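Local coordinates for DMATS type aromatic prenyltransferase (Streptomyces coelicolor, PDB 6ZS0), which catalyses the prenylation of tryptophan as a 5-dimethylallyltryptophan synthase, probably moving a dimethylallyl group onto the 5-position of the indole, at residues A[202-207]-A[257-262]; A[148-153]-A[193-198]; A[225-230]-A[269-274]. All coordinates share one frame; numbering follows the deposited sequence. Where two conformers were deposited one is given.

Contact 1. Residues A[202-207]-A[257-262]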
ATOM      1  N   ARG A 202       1.827   7.165 -15.350  1.00 35.43           N
ATOM      2  CA  ARG A 202       0.645   7.115 -14.453  1.00 32.96           C
ATOM      3  C   ARG A 202       1.114   7.554 -13.058  1.00 28.93           C
ATOM      4  O   ARG A 202       1.742   6.747 -12.380  1.00 27.03           O
ATOM      5  CB  ARG A 202       0.053   5.717 -14.574  1.00 34.50           C
ATOM      6  CG  ARG A 202      -0.068   5.282 -16.031  1.00 36.95           C
ATOM      7  CD  ARG A 202      -0.944   4.069 -16.248  1.00 38.59           C
ATOM      8  NE  ARG A 202      -1.083   3.811 -17.680  1.00 40.44           N
ATOM      9  CZ  ARG A 202      -1.550   2.681 -18.208  1.00 42.03           C
ATOM     10  NH1 ARG A 202      -1.927   1.680 -17.424  1.00 41.97           N
ATOM     11  NH2 ARG A 202      -1.627   2.553 -19.523  1.00 43.04           N
ATOM     12  N   ALA A 203       0.885   8.824 -12.703  1.00 26.37           N
ATOM     13  CA  ALA A 203       1.466   9.487 -11.505  1.00 24.92           C
ATOM     14  C   ALA A 203       0.409   9.570 -10.416  1.00 23.80           C
ATOM     15  O   ALA A 203      -0.713  10.016 -10.693  1.00 23.35           O
ATOM     16  CB  ALA A 203       1.982  10.853 -11.833  1.00 26.00           C
ATOM     17  N   LYS A 204       0.780   9.165  -9.205  0.61 22.06           N
ATOM     18  CA  LYS A 204      -0.127   9.121  -8.042  0.61 21.73           C
ATOM     19  C   LYS A 204       0.470   9.998  -6.945  0.61 20.74           C
ATOM     20  O   LYS A 204       1.645   9.783  -6.599  0.61 20.48           O
ATOM     21  CB  LYS A 204      -0.304   7.674  -7.582  0.61 22.43           C
ATOM     22  CG  LYS A 204      -0.927   6.746  -8.619  0.61 23.82           C
ATOM     23  CD  LYS A 204      -0.900   5.275  -8.212  0.61 24.07           C
ATOM     24  CE  LYS A 204      -2.124   4.514  -8.693  0.61 25.31           C
ATOM     25  NZ  LYS A 204      -3.316   4.797  -7.858  0.61 25.78           N
ATOM     26  N   VAL A 205      -0.288  10.980  -6.460  1.00 19.74           N
ATOM     27  CA  VAL A 205       0.154  11.860  -5.353  1.00 19.13           C
ATOM     28  C   VAL A 205      -0.670  11.502  -4.128  1.00 17.53           C
ATOM     29  O   VAL A 205      -1.892  11.467  -4.223  1.00 16.90           O
ATOM     30  CB  VAL A 205       0.024  13.359  -5.677  1.00 20.04           C
ATOM     31  CG1 VAL A 205       0.603  14.223  -4.566  1.00 20.70           C
ATOM     32  CG2 VAL A 205       0.692  13.705  -7.003  1.00 20.96           C
ATOM     33  N   TYR A 206      -0.005  11.212  -3.024  1.00 16.67           N
ATOM     34  CA  TYR A 206      -0.660  10.899  -1.740  1.00 16.59           C
ATOM     35  C   TYR A 206      -0.612  12.126  -0.842  1.00 17.03           C
ATOM     36  O   TYR A 206       0.441  12.801  -0.777  1.00 17.53           O
ATOM     37  CB  TYR A 206      -0.005   9.704  -1.060  1.00 16.34           C
ATOM     38  CG  TYR A 206      -0.272   8.391  -1.718  1.00 16.30           C
ATOM     39  CD1 TYR A 206       0.300   8.073  -2.930  1.00 17.02           C
ATOM     40  CD2 TYR A 206      -1.110   7.461  -1.119  1.00 16.57           C
ATOM     41  CE1 TYR A 206       0.047   6.857  -3.541  1.00 17.78           C
ATOM     42  CE2 TYR A 206      -1.330   6.222  -1.696  1.00 17.18           C
ATOM     43  CZ  TYR A 206      -0.755   5.927  -2.913  1.00 17.94           C
ATOM     44  OH  TYR A 206      -0.991   4.732  -3.543  1.00 21.44           O
ATOM     45  N   LEU A 207      -1.725  12.404  -0.163  1.00 16.82           N
ATOM     46  CA  LEU A 207      -1.835  13.473   0.839  1.00 17.96           C
ATOM     47  C   LEU A 207      -2.138  12.843   2.186  1.00 17.36           C
ATOM     48  O   LEU A 207      -2.951  11.907   2.227  1.00 16.45           O
ATOM     49  CB  LEU A 207      -2.971  14.434   0.458  1.00 19.09           C
ATOM     50  CG  LEU A 207      -2.633  15.543  -0.540  1.00 21.39           C
ATOM     51  CD1 LEU A 207      -2.060  15.009  -1.807  1.00 22.02           C
ATOM     52  CD2 LEU A 207      -3.882  16.356  -0.857  1.00 22.47           C
ATOM     53  N   CYS A 257      -5.160   9.531  -2.243  1.00 19.81           N
ATOM     54  CA  CYS A 257      -4.313   9.367  -3.436  0.74 20.37           C
ATOM     55  C   CYS A 257      -5.035  10.042  -4.626  1.00 20.81           C
ATOM     56  O   CYS A 257      -6.260   9.826  -4.735  1.00 20.78           O
ATOM     57  CB  CYS A 257      -4.098   7.876  -3.679  0.74 20.81           C
ATOM     58  SG  CYS A 257      -3.257   7.485  -5.225  0.74 22.84           S
ATOM     59  N   HIS A 258      -4.316  10.782  -5.446  1.00 21.25           N
ATOM     60  CA  HIS A 258      -4.863  11.496  -6.632  1.00 21.98           C
ATOM     61  C   HIS A 258      -4.062  11.049  -7.832  1.00 22.65           C
ATOM     62  O   HIS A 258      -2.822  11.284  -7.821  1.00 22.07           O
ATOM     63  CB  HIS A 258      -4.808  13.006  -6.371  1.00 22.07           C
ATOM     64  CG  HIS A 258      -5.438  13.339  -5.062  1.00 22.17           C
ATOM     65  ND1 HIS A 258      -6.737  13.775  -4.970  1.00 22.12           N
ATOM     66  CD2 HIS A 258      -4.979  13.220  -3.795  1.00 22.00           C
ATOM     67  CE1 HIS A 258      -7.052  13.928  -3.704  1.00 22.14           C
ATOM     68  NE2 HIS A 258      -5.979  13.589  -2.948  1.00 22.21           N
ATOM     69  N   SER A 259      -4.747  10.441  -8.791  1.00 24.44           N
ATOM     70  CA  SER A 259      -4.159   9.726  -9.942  1.00 26.10           C
ATOM     71  C   SER A 259      -4.241  10.648 -11.152  1.00 27.34           C
ATOM     72  O   SER A 259      -5.371  11.045 -11.499  1.00 26.30           O
ATOM     73  CB  SER A 259      -4.868   8.408 -10.197  1.00 27.63           C
ATOM     74  OG  SER A 259      -4.523   7.457  -9.184  1.00 30.95           O
ATOM     75  N   PHE A 260      -3.075  10.973 -11.732  1.00 28.47           N
ATOM     76  CA  PHE A 260      -2.917  11.696 -13.022  1.00 30.15           C
ATOM     77  C   PHE A 260      -2.456  10.706 -14.105  1.00 31.96           C
ATOM     78  O   PHE A 260      -1.309  10.209 -14.021  1.00 31.02           O
ATOM     79  CB  PHE A 260      -1.931  12.845 -12.824  1.00 29.75           C
ATOM     80  CG  PHE A 260      -2.338  13.839 -11.773  1.00 29.34           C
ATOM     81  CD1 PHE A 260      -3.119  14.941 -12.103  1.00 28.95           C
ATOM     82  CD2 PHE A 260      -1.945  13.679 -10.450  1.00 28.48           C
ATOM     83  CE1 PHE A 260      -3.491  15.863 -11.136  1.00 29.10           C
ATOM     84  CE2 PHE A 260      -2.322  14.603  -9.483  1.00 28.26           C
ATOM     85  CZ  PHE A 260      -3.097  15.693  -9.827  1.00 28.64           C
ATOM     86  N   THR A 261      -3.317  10.432 -15.091  1.00 34.80           N
ATOM     87  CA  THR A 261      -3.089   9.381 -16.122  1.00 38.33           C
ATOM     88  C   THR A 261      -3.230   9.942 -17.541  1.00 41.69           C
ATOM     89  O   THR A 261      -2.479   9.475 -18.419  1.00 43.39           O
ATOM     90  CB  THR A 261      -4.038   8.205 -15.897  1.00 38.88           C
ATOM     91  OG1 THR A 261      -5.367   8.705 -16.050  1.00 40.02           O
ATOM     92  CG2 THR A 261      -3.841   7.580 -14.531  1.00 39.67           C
ATOM     93  N   ASP A 262      -4.140  10.888 -17.766  1.00 43.91           N
ATOM     94  CA  ASP A 262      -4.340  11.534 -19.093  1.00 46.27           C
ATOM     95  C   ASP A 262      -3.104  12.375 -19.424  1.00 46.74           C
ATOM     96  O   ASP A 262      -2.680  13.200 -18.617  1.00 45.31           O
ATOM     97  CB  ASP A 262      -5.608  12.391 -19.108  1.00 49.26           C
ATOM     98  CG  ASP A 262      -6.798  11.790 -18.371  1.00 50.80           C
ATOM     99  OD1 ASP A 262      -7.232  12.400 -17.349  1.00 51.29           O
ATOM    100  OD2 ASP A 262      -7.291  10.735 -18.820  1.00 53.47           O
TER
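Two neighbouring antiparallel strands of the ABBA barrel meet here, running at 160° to each other. C257 lays its CB and SG over one face of the Y206 ring: SG is anti to its backbone N (chi1 173°) and stands 4.0 Å from the Y206 ring centroid, a sulfur-aromatic contact with a CH-pi contact from CB beside it. An alanine in place of Y206 would remove that ring, and C257 would probably lose the surface on which CB and SG rest. On the same inward side K204, bent at chi3 and chi4, curls its amine back so that NZ donates to S259 OG at 3.2 Å.

The other side of the sheet, with A203, V205, H258 and F260, packs outward beneath helix 162-175. V205 CG2 comes obliquely to F260 CE2 at 4.0 Å, while L207 crosses H258 at about a right angle. H258 NE2 is hydrogen-bonded to S256 OG. Along the backbone, A203 with F260 and V205 with H258 form hydrogen-bonded pairs. F260 N points almost along the C=O axis of A203, 2.8 Å from A203 O, whereas V205 N approaches H258 O from above its carbonyl plane, 2.9 Å away.

Contact 2. Residues A[148-153]-A[193-198]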
ATOM      1  N   VAL A 148       3.810  -3.164 -11.932  1.00 21.20           N
ATOM      2  CA  VAL A 148       4.853  -2.628 -11.019  1.00 20.67           C
ATOM      3  C   VAL A 148       4.539  -1.168 -10.692  1.00 20.39           C
ATOM      4  O   VAL A 148       4.362  -0.370 -11.604  1.00 20.53           O
ATOM      5  CB  VAL A 148       6.250  -2.801 -11.621  1.00 21.03           C
ATOM      6  CG1 VAL A 148       7.327  -2.157 -10.770  1.00 20.98           C
ATOM      7  CG2 VAL A 148       6.561  -4.274 -11.859  1.00 21.67           C
ATOM      8  N   LYS A 149       4.496  -0.840  -9.408  1.00 19.63           N
ATOM      9  CA  LYS A 149       4.271   0.518  -8.905  1.00 19.45           C
ATOM     10  C   LYS A 149       5.453   0.842  -7.996  1.00 17.81           C
ATOM     11  O   LYS A 149       5.790  -0.031  -7.196  1.00 18.88           O
ATOM     12  CB  LYS A 149       2.966   0.550  -8.117  1.00 21.71           C
ATOM     13  CG  LYS A 149       2.426   1.927  -7.781  1.00 23.81           C
ATOM     14  CD  LYS A 149       0.991   1.877  -7.297  1.00 26.38           C
ATOM     15  CE  LYS A 149       0.169   0.826  -8.005  1.00 28.66           C
ATOM     16  NZ  LYS A 149      -1.287   1.041  -7.817  1.00 31.77           N
ATOM     17  N   VAL A 150       6.050   2.009  -8.149  1.00 15.71           N
ATOM     18  CA  VAL A 150       7.155   2.478  -7.289  1.00 15.24           C
ATOM     19  C   VAL A 150       6.679   3.646  -6.444  1.00 14.46           C
ATOM     20  O   VAL A 150       6.107   4.566  -7.006  1.00 14.32           O
ATOM     21  CB  VAL A 150       8.363   2.856  -8.159  1.00 15.97           C
ATOM     22  CG1 VAL A 150       9.516   3.348  -7.336  1.00 16.51           C
ATOM     23  CG2 VAL A 150       8.766   1.654  -8.989  1.00 16.65           C
ATOM     24  N   TYR A 151       6.979   3.598  -5.134  1.00 13.56           N
ATOM     25  CA  TYR A 151       6.645   4.627  -4.122  1.00 13.66           C
ATOM     26  C   TYR A 151       7.920   5.341  -3.712  1.00 13.08           C
ATOM     27  O   TYR A 151       8.879   4.678  -3.342  1.00 12.79           O
ATOM     28  CB  TYR A 151       5.995   3.983  -2.910  1.00 14.16           C
ATOM     29  CG  TYR A 151       4.613   3.452  -3.150  1.00 15.47           C
ATOM     30  CD1 TYR A 151       4.428   2.223  -3.744  1.00 16.60           C
ATOM     31  CD2 TYR A 151       3.500   4.186  -2.782  1.00 16.50           C
ATOM     32  CE1 TYR A 151       3.148   1.726  -3.966  1.00 18.01           C
ATOM     33  CE2 TYR A 151       2.221   3.707  -3.010  1.00 17.88           C
ATOM     34  CZ  TYR A 151       2.051   2.483  -3.609  1.00 18.84           C
ATOM     35  OH  TYR A 151       0.792   1.981  -3.802  1.00 22.23           O
ATOM     36  N   LEU A 152       7.893   6.658  -3.828  1.00 13.13           N
ATOM     37  CA  LEU A 152       9.021   7.544  -3.484  1.00 13.21           C
ATOM     38  C   LEU A 152       8.573   8.550  -2.429  1.00 13.21           C
ATOM     39  O   LEU A 152       7.345   8.666  -2.187  1.00 13.07           O
ATOM     40  CB  LEU A 152       9.496   8.231  -4.757  1.00 13.59           C
ATOM     41  CG  LEU A 152       9.862   7.314  -5.915  1.00 13.79           C
ATOM     42  CD1 LEU A 152      10.024   8.109  -7.181  1.00 14.24           C
ATOM     43  CD2 LEU A 152      11.140   6.564  -5.585  1.00 13.87           C
ATOM     44  N   ASN A 153       9.531   9.224  -1.809  1.00 13.33           N
ATOM     45  CA  ASN A 153       9.342  10.058  -0.583  1.00 13.83           C
ATOM     46  C   ASN A 153       9.475  11.544  -0.892  1.00 14.55           C
ATOM     47  O   ASN A 153      10.593  12.040  -1.024  1.00 14.74           O
ATOM     48  CB  ASN A 153      10.391   9.677   0.454  1.00 13.94           C
ATOM     49  CG  ASN A 153      10.279  10.474   1.732  1.00 14.28           C
ATOM     50  OD1 ASN A 153       9.305  11.191   1.948  1.00 14.94           O
ATOM     51  ND2 ASN A 153      11.285  10.353   2.575  1.00 14.99           N
ATOM     52  N   LEU A 193       4.559   5.937  -9.047  1.00 18.64           N
ATOM     53  CA  LEU A 193       4.460   5.743 -10.519  1.00 20.64           C
ATOM     54  C   LEU A 193       4.029   4.316 -10.795  1.00 21.24           C
ATOM     55  O   LEU A 193       4.665   3.422 -10.311  1.00 19.70           O
ATOM     56  CB  LEU A 193       5.820   6.004 -11.175  1.00 22.41           C
ATOM     57  CG  LEU A 193       6.273   7.449 -11.232  1.00 24.79           C
ATOM     58  CD1 LEU A 193       7.641   7.538 -11.919  1.00 25.92           C
ATOM     59  CD2 LEU A 193       5.247   8.296 -11.978  1.00 25.81           C
ATOM     60  N   ASP A 194       3.003   4.139 -11.615  1.00 23.66           N
ATOM     61  CA  ASP A 194       2.600   2.825 -12.155  1.00 27.15           C
ATOM     62  C   ASP A 194       3.438   2.560 -13.412  1.00 27.52           C
ATOM     63  O   ASP A 194       3.269   3.318 -14.344  1.00 29.73           O
ATOM     64  CB  ASP A 194       1.111   2.829 -12.491  1.00 30.37           C
ATOM     65  CG  ASP A 194       0.293   1.952 -11.589  1.00 34.19           C
ATOM     66  OD1 ASP A 194       0.493   0.721 -11.641  1.00 38.99           O
ATOM     67  OD2 ASP A 194      -0.516   2.502 -10.838  1.00 40.28           O
ATOM     68  N   LEU A 195       4.344   1.577 -13.396  1.00 27.29           N
ATOM     69  CA  LEU A 195       5.255   1.253 -14.545  1.00 28.50           C
ATOM     70  C   LEU A 195       4.771   0.003 -15.308  1.00 29.85           C
ATOM     71  O   LEU A 195       4.397  -1.014 -14.681  1.00 31.21           O
ATOM     72  CB  LEU A 195       6.682   1.045 -14.033  1.00 28.03           C
ATOM     73  CG  LEU A 195       7.258   2.155 -13.159  1.00 28.36           C
ATOM     74  CD1 LEU A 195       8.637   1.768 -12.664  1.00 28.09           C
ATOM     75  CD2 LEU A 195       7.306   3.470 -13.905  1.00 29.57           C
ATOM     76  N   GLY A 196       4.793   0.074 -16.632  1.00 32.14           N
ATOM     77  CA  GLY A 196       4.388  -1.034 -17.517  1.00 32.01           C
ATOM     78  C   GLY A 196       4.923  -0.821 -18.914  1.00 33.05           C
ATOM     79  O   GLY A 196       5.974  -0.172 -19.058  1.00 32.15           O
ATOM     80  N   ASN A 197       4.223  -1.334 -19.920  1.00 33.84           N
ATOM     81  CA  ASN A 197       4.681  -1.273 -21.328  1.00 34.95           C
ATOM     82  C   ASN A 197       4.310   0.084 -21.950  1.00 37.95           C
ATOM     83  O   ASN A 197       4.480   0.248 -23.180  1.00 38.28           O
ATOM     84  CB  ASN A 197       4.121  -2.445 -22.117  1.00 34.75           C
ATOM     85  CG  ASN A 197       2.621  -2.395 -22.309  1.00 34.69           C
ATOM     86  OD1 ASN A 197       1.921  -1.600 -21.667  1.00 34.09           O
ATOM     87  ND2 ASN A 197       2.126  -3.230 -23.219  1.00 33.84           N
ATOM     88  N   TRP A 198       3.819   1.018 -21.140  1.00 39.96           N
ATOM     89  CA  TRP A 198       3.504   2.410 -21.555  1.00 42.87           C
ATOM     90  C   TRP A 198       4.717   3.288 -21.222  1.00 45.56           C
ATOM     91  O   TRP A 198       5.475   2.930 -20.277  1.00 45.77           O
ATOM     92  CB  TRP A 198       2.210   2.900 -20.890  1.00 43.74           C
ATOM     93  CG  TRP A 198       2.165   2.673 -19.407  1.00 42.74           C
ATOM     94  CD1 TRP A 198       2.684   3.486 -18.437  1.00 43.43           C
ATOM     95  CD2 TRP A 198       1.601   1.544 -18.715  1.00 42.26           C
ATOM     96  NE1 TRP A 198       2.474   2.950 -17.197  1.00 41.53           N
ATOM     97  CE2 TRP A 198       1.816   1.756 -17.328  1.00 42.13           C
ATOM     98  CE3 TRP A 198       0.945   0.375 -19.116  1.00 43.19           C
ATOM     99  CZ2 TRP A 198       1.374   0.854 -16.355  1.00 41.71           C
ATOM    100  CZ3 TRP A 198       0.532  -0.528 -18.155  1.00 43.15           C
ATOM    101  CH2 TRP A 198       0.739  -0.288 -16.790  1.00 42.10           C
TER
HETATM  102  O   HOH W   1       1.823  -1.458 -13.488  1.00 40.86           O
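The indole of W198 is filled on both faces. G196 N lies over one of them, 3.4 Å above the W198 plane and shifted toward the rim, and the guanidinium of R202 lies over the opposite one as a cation-pi partner. At the edge, nearly in the ring plane, NE1 of W198 donates to D194 O at 3.0 Å, coming in above that carbonyl's own plane. This fold of the chain back on itself leaves no room for a side chain at G196, because a CB there would run into W198 CH2. The second flat group, the carboxylate of D194, turns its end back toward the neighbouring strand. K149 starts with CG anti to its backbone N (chi1 -167°) and bends at chi3, which sets CE and NZ beside OD2; the salt bridge from K149 NZ to D194 OD2 is long, at 3.4 Å. K204 brings its CE against the same oxygen, from the same side as K149, and the nearby lysine charge probably favours the ionised form of the acid.

These are adjacent antiparallel strands of the ABBA barrel, and K149 and D194 form a non-hydrogen-bonded pair. V150 and L193 are joined by two backbone bonds, both in the planes of their carbonyls. At the next hydrogen-bonded pair, L195 N makes a short 2.6 Å bond to V148 O, nearly along the C=O axis of V148, but the return bond is replaced by water 1. The water accepts weakly from V148 N and donates to L195 O, 2.9 Å from the water, and to D194 OD1, with other acceptors competing for its protons. Opposite the charged pair, V148, V150, L193 and L195 form an apolar side, where the V150 and L195 side chains cross obliquely, CG2 of V150 touching CD1 of L195 at 3.7 Å. F111 packs against V148 and L195 on that side.

Contact 3. Residues A[225-230]-A[269-274]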
ATOM      1  N   SER A 225     -13.450  12.019 -10.821  1.00 37.86           N
ATOM      2  CA  SER A 225     -12.372  11.100 -10.366  1.00 36.18           C
ATOM      3  C   SER A 225     -12.957   9.814  -9.751  1.00 34.94           C
ATOM      4  O   SER A 225     -12.167   9.034  -9.203  1.00 33.84           O
ATOM      5  CB  SER A 225     -11.391  11.800  -9.456  1.00 35.36           C
ATOM      6  OG  SER A 225     -12.045  12.387  -8.354  1.00 35.52           O
ATOM      7  N   GLY A 226     -14.273   9.565  -9.904  1.00 35.28           N
ATOM      8  CA  GLY A 226     -14.864   8.209  -9.820  1.00 34.85           C
ATOM      9  C   GLY A 226     -15.743   7.959  -8.600  1.00 34.16           C
ATOM     10  O   GLY A 226     -16.386   6.907  -8.575  1.00 34.27           O
ATOM     11  N   LEU A 227     -15.730   8.831  -7.587  1.00 33.52           N
ATOM     12  CA  LEU A 227     -16.559   8.677  -6.358  1.00 33.28           C
ATOM     13  C   LEU A 227     -17.502   9.868  -6.231  1.00 34.56           C
ATOM     14  O   LEU A 227     -17.159  10.959  -6.745  1.00 35.30           O
ATOM     15  CB  LEU A 227     -15.674   8.583  -5.107  1.00 31.22           C
ATOM     16  CG  LEU A 227     -14.676   7.429  -5.064  1.00 30.30           C
ATOM     17  CD1 LEU A 227     -13.997   7.369  -3.701  1.00 28.57           C
ATOM     18  CD2 LEU A 227     -15.339   6.098  -5.364  1.00 30.21           C
ATOM     19  N   VAL A 228     -18.629   9.660  -5.550  1.00 36.09           N
ATOM     20  CA  VAL A 228     -19.636  10.717  -5.259  1.00 37.34           C
ATOM     21  C   VAL A 228     -19.596  10.994  -3.760  1.00 36.48           C
ATOM     22  O   VAL A 228     -19.386  10.076  -2.974  1.00 35.56           O
ATOM     23  CB  VAL A 228     -21.035  10.328  -5.784  1.00 38.98           C
ATOM     24  CG1 VAL A 228     -20.995  10.056  -7.287  1.00 40.11           C
ATOM     25  CG2 VAL A 228     -21.652   9.143  -5.047  1.00 38.67           C
ATOM     26  N   PRO A 229     -19.743  12.273  -3.331  1.00 37.79           N
ATOM     27  CA  PRO A 229     -19.598  12.659  -1.921  1.00 35.89           C
ATOM     28  C   PRO A 229     -20.322  11.781  -0.889  1.00 35.33           C
ATOM     29  O   PRO A 229     -19.754  11.534   0.150  1.00 33.30           O
ATOM     30  CB  PRO A 229     -20.190  14.076  -1.874  1.00 37.35           C
ATOM     31  CG  PRO A 229     -19.960  14.627  -3.269  1.00 38.79           C
ATOM     32  CD  PRO A 229     -20.031  13.430  -4.195  1.00 38.76           C
ATOM     33  N   THR A 230     -21.536  11.317  -1.193  1.00 35.60           N
ATOM     34  CA  THR A 230     -22.355  10.474  -0.279  1.00 34.96           C
ATOM     35  C   THR A 230     -21.679   9.105  -0.080  1.00 32.36           C
ATOM     36  O   THR A 230     -21.778   8.568   1.055  1.00 30.95           O
ATOM     37  CB  THR A 230     -23.805  10.380  -0.777  1.00 37.36           C
ATOM     38  OG1 THR A 230     -23.787  10.163  -2.188  1.00 37.99           O
ATOM     39  CG2 THR A 230     -24.599  11.629  -0.473  1.00 38.40           C
ATOM     40  N   SER A 269      -7.786  11.971 -12.572  1.00 29.84           N
ATOM     41  CA  SER A 269      -8.869  11.096 -13.089  0.79 29.67           C
ATOM     42  C   SER A 269      -9.205  10.005 -12.071  1.00 28.81           C
ATOM     43  O   SER A 269     -10.156   9.252 -12.298  1.00 29.64           O
ATOM     44  CB  SER A 269      -8.491  10.500 -14.411  0.79 29.92           C
ATOM     45  OG  SER A 269      -7.310   9.753 -14.281  0.79 29.80           O
ATOM     46  N   GLY A 270      -8.443   9.915 -10.979  1.00 27.27           N
ATOM     47  CA  GLY A 270      -8.702   8.871  -9.977  1.00 26.28           C
ATOM     48  C   GLY A 270      -8.472   9.397  -8.588  1.00 24.61           C
ATOM     49  O   GLY A 270      -7.665  10.342  -8.433  1.00 24.34           O
ATOM     50  N   PHE A 271      -9.226   8.872  -7.627  1.00 23.86           N
ATOM     51  CA  PHE A 271      -9.156   9.291  -6.210  1.00 23.00           C
ATOM     52  C   PHE A 271      -9.359   8.085  -5.300  1.00 22.09           C
ATOM     53  O   PHE A 271     -10.310   7.312  -5.501  1.00 22.24           O
ATOM     54  CB  PHE A 271     -10.201  10.358  -5.929  1.00 23.32           C
ATOM     55  CG  PHE A 271     -10.416  10.623  -4.465  1.00 23.16           C
ATOM     56  CD1 PHE A 271     -11.460  10.029  -3.781  1.00 23.38           C
ATOM     57  CD2 PHE A 271      -9.543  11.436  -3.764  1.00 23.05           C
ATOM     58  CE1 PHE A 271     -11.661  10.284  -2.431  1.00 23.86           C
ATOM     59  CE2 PHE A 271      -9.744  11.680  -2.414  1.00 22.81           C
ATOM     60  CZ  PHE A 271     -10.811  11.114  -1.750  1.00 23.15           C
ATOM     61  N   THR A 272      -8.505   7.944  -4.275  1.00 20.73           N
ATOM     62  CA  THR A 272      -8.686   6.885  -3.259  1.00 19.72           C
ATOM     63  C   THR A 272      -8.614   7.516  -1.876  1.00 18.64           C
ATOM     64  O   THR A 272      -7.723   8.399  -1.654  1.00 18.13           O
ATOM     65  CB  THR A 272      -7.648   5.763  -3.402  1.00 19.61           C
ATOM     66  OG1 THR A 272      -7.749   5.218  -4.724  1.00 20.58           O
ATOM     67  CG2 THR A 272      -7.846   4.677  -2.362  1.00 19.53           C
ATOM     68  N   LEU A 273      -9.526   7.113  -0.991  1.00 17.82           N
ATOM     69  CA  LEU A 273      -9.451   7.449   0.452  1.00 17.50           C
ATOM     70  C   LEU A 273      -9.065   6.225   1.274  1.00 16.91           C
ATOM     71  O   LEU A 273      -9.698   5.178   1.108  1.00 16.71           O
ATOM     72  CB  LEU A 273     -10.795   7.993   0.931  1.00 17.92           C
ATOM     73  CG  LEU A 273     -10.827   8.433   2.394  1.00 18.16           C
ATOM     74  CD1 LEU A 273      -9.966   9.649   2.619  1.00 18.32           C
ATOM     75  CD2 LEU A 273     -12.251   8.742   2.836  1.00 18.74           C
ATOM     76  N   TYR A 274      -8.017   6.366   2.090  1.00 16.50           N
ATOM     77  CA  TYR A 274      -7.444   5.305   2.955  1.00 16.74           C
ATOM     78  C   TYR A 274      -7.758   5.645   4.416  1.00 16.62           C
ATOM     79  O   TYR A 274      -7.409   6.759   4.894  1.00 16.10           O
ATOM     80  CB  TYR A 274      -5.926   5.212   2.786  1.00 17.07           C
ATOM     81  CG  TYR A 274      -5.440   4.957   1.376  1.00 17.82           C
ATOM     82  CD1 TYR A 274      -5.100   3.678   0.942  1.00 18.20           C
ATOM     83  CD2 TYR A 274      -5.302   6.003   0.480  1.00 18.18           C
ATOM     84  CE1 TYR A 274      -4.665   3.452  -0.365  1.00 18.62           C
ATOM     85  CE2 TYR A 274      -4.837   5.800  -0.809  1.00 18.49           C
ATOM     86  CZ  TYR A 274      -4.547   4.524  -1.247  1.00 18.67           C
ATOM     87  OH  TYR A 274      -4.129   4.322  -2.540  1.00 20.12           O
TER
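F271 carries its ring with CG anti to the backbone N (chi1 167°), and chi2 of -98° turns the ring so that an edge is offered to L227. L227 has CG anti to its carbonyl carbon and an extended chi2, so its chain reaches out and ends with CD1 in line with the ring. The meeting joins the connection leading into helix 229-240 to strand 270-275 of the ABBA barrel, on the outward side of the sheet. The two side chains cross at about a right angle. L227 CD1 touches F271 CD1 at 3.7 Å and F271 CE1 at 3.9 Å, in the ring plane, so the leucine methyl meets the rim of the phenyl and does not lie over a face.

L227 also packs on L329, P337 and V232, which ties the approach to the helix to the barrel beneath it; V228 follows as the residue at the N-cap position. The F271 ring in turn meets H258 on the neighbouring strand. At the start of strand 270-275, a classic beta bulge sets two residues, S269 and G270, across from the single S259, and S225 is packed along this irregular stretch. S225 CA approaches S269 O at 3.5 Å, and G270 CA approaches S225 O at 3.6 Å, two CA-H...O contacts that run in opposite senses. At G226 the backbone angles would press any CB into the S225 carbonyl oxygen, which explains the glycine. OG of S225 sits between its own N and C (chi1 56°). That hydroxyl is hydrogen-bonded to R222 O, and its oxygen sits against the F271 methylene, S225 OG to F271 CB at 3.7 Å.

From the N terminus, contact 2 comes first: strand 147-152 leaves, passes through helix 162-175, and returns as strand 191-195 to close the loop before contact 1 opens. The chain then turns straight into strand 202-209, which pairs with 191-195, so contacts 1 and 2 touch: R202 O probably accepts from D194 N, and the Y206 and Y151 hydroxyls probably bond. Contact 3 opens at 225 inside contact 1's span and closes at 274 after it, so these two cross. Their strands 254-260 and 270-275 are neighbours, joined at S259 and S269. Together the three run across five consecutive barrel strands and fasten the approach to helix 229-240.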